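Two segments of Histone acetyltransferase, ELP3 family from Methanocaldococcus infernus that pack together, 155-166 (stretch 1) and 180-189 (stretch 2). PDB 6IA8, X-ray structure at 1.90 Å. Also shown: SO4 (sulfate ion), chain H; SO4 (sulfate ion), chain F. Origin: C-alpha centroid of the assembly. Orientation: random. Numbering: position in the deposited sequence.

Stretch 1 155-166: FIKRCLDAMNER
Stretch 2 180-189: TAKHRCVALC

What forms the apolar centre of the contact? One face of a helix lies against a strand, and three residues of the helix, Ile 156, Leu 160 and Met 163, meet Cys 185 and Leu 188 of the strand, all five buried in the assembly. Cys 185 points its CA-to-CB bond toward the helix and receives two neighbours on its CB: Leu 160 CD2 at 3.8 Å and Met 163 SD, also at 3.8 Å. Leu 160 and Met 163 both start sideways; the end of Leu 160 comes nearer, and Met 163 brings its flexible thioether to the same small residue. Toward the N-terminal side of the helix and further along the strand, Ile 156 CD1 approaches Leu 188 CD1 at 4.3 Å, a looser contact between two branched residues whose CA-to-CB bonds both point toward the other stretch. Ile 156 is m, m and Leu 160 m, t; Met 163 begins m, t and ends at a chi3 of -146°. Cys 185 is t and Leu 188 t, p.

How must the backbones run to bring these side chains together? Residues 155-164 are helical, phi and psi near -65° and -40°, with backbone hydrogen bonds such as Leu 160 N to Ile 156 O at 3.0 Å and Asn 164 N to Leu 160 O at 2.7 Å. Residues 184-189 form a strand, though Val 186 departs from extended values at -87°/-11°. The axes approach to 8.9 Å, and their N-to-C directions differ by 126°, so the chains run obliquely against each other. The gap narrows toward the C-terminal end of the helix: CA-to-CA distances are 9.5 Å for Ile 156 and Leu 188, 7.5 Å for Leu 160 and Cys 185, and 5.1 Å for Met 163 and His 183.

How does the packing close where the helix ends? Here the backbones come close, and contacts form through CB atoms and a carbonyl. Met 163 CB lies 3.9 Å from His 183 CB, while Met 163 O sits at the imidazole edge, 3.3 Å from His 183 CD2. Ala 181, extended at -77°/173°, turns its methyl toward the helix; its CB fits 3.5 Å from Asn 164 OD1, with the two CA atoms 5.5 Å apart. Asn 164 (chi1 m, chi2 -22°) starts away from stretch 2, but its amide end comes nearer. Lys 182 (-72°/-30°) and His 183 (-118°/96°) lead into the strand.

What makes the polar edge? Glu 165 leaves the helix with positive phi, 61°/41°, its CA-to-CB bond toward stretch 2. Its m, t chain, chi3 -145°, brings OE1 within 3.0 Å of His 183 NE2, which donates a weak hydrogen bond at 122°. The His 183 ring (chi1 m, chi2 -78°) suits this edge because NE2 also donates to sulfate O4 of chain H, at 2.9 Å and a better 145°. That sulfate, probably from the crystallisation liquor, places O1 2.7 Å from Glu 165 OE1. Buried His 183 thus links the interior to exposed Glu 165, within 397 Å² of buried surface.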

# COMPACT_ATOMS: atom_id res chain seq x y z
N PHE A 155 13.19 -9.80 13.95
CA PHE A 155 13.51 -8.83 12.90
C PHE A 155 12.73 -7.54 13.09
O PHE A 155 13.28 -6.43 13.00
CB PHE A 155 13.23 -9.45 11.54
CG PHE A 155 13.78 -8.66 10.39
CD1 PHE A 155 13.09 -7.58 9.88
CD2 PHE A 155 15.01 -8.99 9.84
CE1 PHE A 155 13.61 -6.86 8.82
CE2 PHE A 155 15.53 -8.28 8.78
CZ PHE A 155 14.85 -7.22 8.26
N ILE A 156 11.43 -7.67 13.34
CA ILE A 156 10.61 -6.49 13.54
C ILE A 156 10.99 -5.77 14.83
O ILE A 156 11.04 -4.54 14.88
CB ILE A 156 9.11 -6.84 13.53
CG1 ILE A 156 8.70 -7.40 12.15
CG2 ILE A 156 8.30 -5.60 13.90
CD1 ILE A 156 8.97 -6.51 10.98
N LYS A 157 11.27 -6.54 15.88
CA LYS A 157 11.71 -5.97 17.15
C LYS A 157 12.91 -5.06 16.93
O LYS A 157 12.97 -3.94 17.44
CB LYS A 157 12.06 -7.08 18.13
CG LYS A 157 12.64 -6.58 19.43
CD LYS A 157 13.07 -7.78 20.34
CE LYS A 157 13.92 -7.31 21.47
NZ LYS A 157 15.21 -6.71 21.03
N ARG A 158 13.90 -5.55 16.17
CA ARG A 158 15.14 -4.80 16.00
C ARG A 158 14.94 -3.57 15.13
O ARG A 158 15.65 -2.56 15.31
CB ARG A 158 16.21 -5.72 15.40
CG ARG A 158 16.68 -6.83 16.32
CD ARG A 158 17.34 -6.25 17.59
NE ARG A 158 18.63 -5.63 17.27
CZ ARG A 158 19.24 -4.72 18.02
NH1 ARG A 158 18.67 -4.29 19.13
NH2 ARG A 158 20.42 -4.24 17.65
N CYS A 159 14.05 -3.64 14.14
CA CYS A 159 13.73 -2.42 13.40
C CYS A 159 13.13 -1.37 14.33
O CYS A 159 13.47 -0.17 14.23
CB CYS A 159 12.75 -2.75 12.27
SG CYS A 159 13.41 -3.82 10.97
N LEU A 160 12.22 -1.78 15.20
CA LEU A 160 11.65 -0.86 16.17
C LEU A 160 12.69 -0.38 17.16
O LEU A 160 12.63 0.78 17.60
CB LEU A 160 10.48 -1.51 16.90
CG LEU A 160 9.28 -1.86 16.01
CD1 LEU A 160 8.27 -2.66 16.81
CD2 LEU A 160 8.67 -0.60 15.45
N ASP A 161 13.62 -1.25 17.57
CA ASP A 161 14.72 -0.83 18.44
C ASP A 161 15.47 0.34 17.81
O ASP A 161 15.85 1.28 18.51
CB ASP A 161 15.68 -1.99 18.73
CG ASP A 161 15.09 -3.05 19.64
OD1 ASP A 161 14.08 -2.78 20.34
OD2 ASP A 161 15.64 -4.16 19.69
N ALA A 162 15.75 0.25 16.51
CA ALA A 162 16.47 1.32 15.82
C ALA A 162 15.65 2.60 15.81
O ALA A 162 16.21 3.69 15.97
CB ALA A 162 16.79 0.92 14.39
N MET A 163 14.34 2.49 15.63
CA MET A 163 13.50 3.68 15.67
C MET A 163 13.43 4.23 17.08
O MET A 163 13.43 5.45 17.26
CB MET A 163 12.08 3.37 15.17
CG MET A 163 12.02 2.85 13.74
SD MET A 163 10.29 2.52 13.31
CE MET A 163 10.51 1.10 12.24
N ASN A 164 13.32 3.34 18.08
CA ASN A 164 13.22 3.77 19.47
C ASN A 164 14.54 4.30 20.01
O ASN A 164 14.55 5.05 21.00
CB ASN A 164 12.77 2.61 20.38
CG ASN A 164 11.39 2.07 20.01
OD1 ASN A 164 10.59 2.75 19.38
ND2 ASN A 164 11.12 0.83 20.40
N GLU A 165 15.65 3.91 19.39
CA GLU A 165 16.98 4.27 19.88
C GLU A 165 17.24 3.71 21.27
O GLU A 165 17.85 4.36 22.13
CB GLU A 165 17.21 5.77 19.84
CG GLU A 165 17.24 6.36 18.43
CD GLU A 165 17.19 7.88 18.44
OE1 GLU A 165 16.58 8.47 17.53
OE2 GLU A 165 17.76 8.49 19.37
N ARG A 166 16.80 2.47 21.49
CA ARG A 166 17.14 1.76 22.73
C ARG A 166 16.79 0.28 22.57
O ARG A 166 15.94 -0.10 21.76
CB ARG A 166 16.40 2.36 23.93
CG ARG A 166 14.90 2.36 23.79
CD ARG A 166 14.22 2.35 25.18
NE ARG A 166 14.34 1.05 25.83
CZ ARG A 166 13.76 0.73 26.98
NH1 ARG A 166 13.01 1.62 27.62
NH2 ARG A 166 13.92 -0.49 27.49
N THR A 180 5.31 6.09 21.59
CA THR A 180 5.63 7.47 21.95
C THR A 180 7.07 7.85 21.62
O THR A 180 7.61 8.81 22.19
CB THR A 180 5.36 7.71 23.44
OG1 THR A 180 6.14 6.80 24.21
CG2 THR A 180 3.90 7.49 23.80
N ALA A 181 7.71 7.12 20.71
CA ALA A 181 9.10 7.37 20.39
C ALA A 181 9.27 8.60 19.49
O ALA A 181 8.30 9.17 18.98
CB ALA A 181 9.71 6.14 19.71
N LYS A 182 10.53 8.98 19.27
CA LYS A 182 10.82 10.08 18.35
C LYS A 182 10.60 9.67 16.90
O LYS A 182 10.25 10.51 16.07
CB LYS A 182 12.25 10.58 18.56
CG LYS A 182 12.46 11.36 19.85
CD LYS A 182 13.88 11.95 19.93
N HIS A 183 10.80 8.40 16.57
CA HIS A 183 10.60 7.88 15.22
C HIS A 183 9.49 6.84 15.32
O HIS A 183 9.72 5.69 15.71
CB HIS A 183 11.88 7.27 14.66
CG HIS A 183 13.06 8.19 14.74
ND1 HIS A 183 13.25 9.23 13.85
CD2 HIS A 183 14.12 8.21 15.58
CE1 HIS A 183 14.38 9.85 14.15
NE2 HIS A 183 14.93 9.25 15.19
N ARG A 184 8.26 7.24 15.04
CA ARG A 184 7.11 6.36 15.23
C ARG A 184 6.84 5.54 13.98
O ARG A 184 6.84 6.08 12.86
CB ARG A 184 5.87 7.17 15.57
CG ARG A 184 6.01 7.96 16.84
CD ARG A 184 4.65 8.24 17.43
NE ARG A 184 4.68 9.19 18.53
CZ ARG A 184 3.62 9.55 19.23
NH1 ARG A 184 2.43 9.01 18.97
NH2 ARG A 184 3.73 10.44 20.21
N CYS A 185 6.62 4.23 14.17
CA CYS A 185 6.23 3.34 13.08
C CYS A 185 4.73 3.51 12.85
O CYS A 185 3.91 2.93 13.56
CB CYS A 185 6.58 1.90 13.41
SG CYS A 185 6.11 0.77 12.00
N VAL A 186 4.37 4.37 11.88
CA VAL A 186 2.95 4.63 11.62
C VAL A 186 2.34 3.64 10.65
O VAL A 186 1.12 3.60 10.50
CB VAL A 186 2.72 6.06 11.10
CG1 VAL A 186 3.22 7.08 12.15
CG2 VAL A 186 3.39 6.27 9.74
N ALA A 187 3.15 2.82 9.99
CA ALA A 187 2.65 1.83 9.04
C ALA A 187 3.73 0.78 8.87
O ALA A 187 4.92 1.08 8.88
CB ALA A 187 2.31 2.44 7.68
N LEU A 188 3.29 -0.46 8.66
CA LEU A 188 4.20 -1.58 8.47
C LEU A 188 3.64 -2.41 7.33
O LEU A 188 2.54 -2.96 7.45
CB LEU A 188 4.32 -2.43 9.73
CG LEU A 188 5.00 -3.81 9.63
CD1 LEU A 188 6.34 -3.70 9.03
CD2 LEU A 188 5.07 -4.47 11.04
N CYS A 189 4.40 -2.50 6.24
CA CYS A 189 3.99 -3.22 5.05
C CYS A 189 4.84 -4.47 4.89
O CYS A 189 6.07 -4.40 4.97
CB CYS A 189 4.12 -2.38 3.79
SG CYS A 189 3.54 -3.37 2.29
S SO4 H . 17.74 11.33 16.47
O1 SO4 H . 16.70 11.13 17.48
O2 SO4 H . 17.69 12.70 15.99
O3 SO4 H . 19.05 11.06 17.05
O4 SO4 H . 17.53 10.42 15.34
S SO4 F . 18.74 -8.69 20.61
O1 SO4 F . 17.35 -9.08 20.86
O2 SO4 F . 18.82 -7.24 20.49
O3 SO4 F . 19.58 -9.14 21.72
O4 SO4 F . 19.23 -9.30 19.37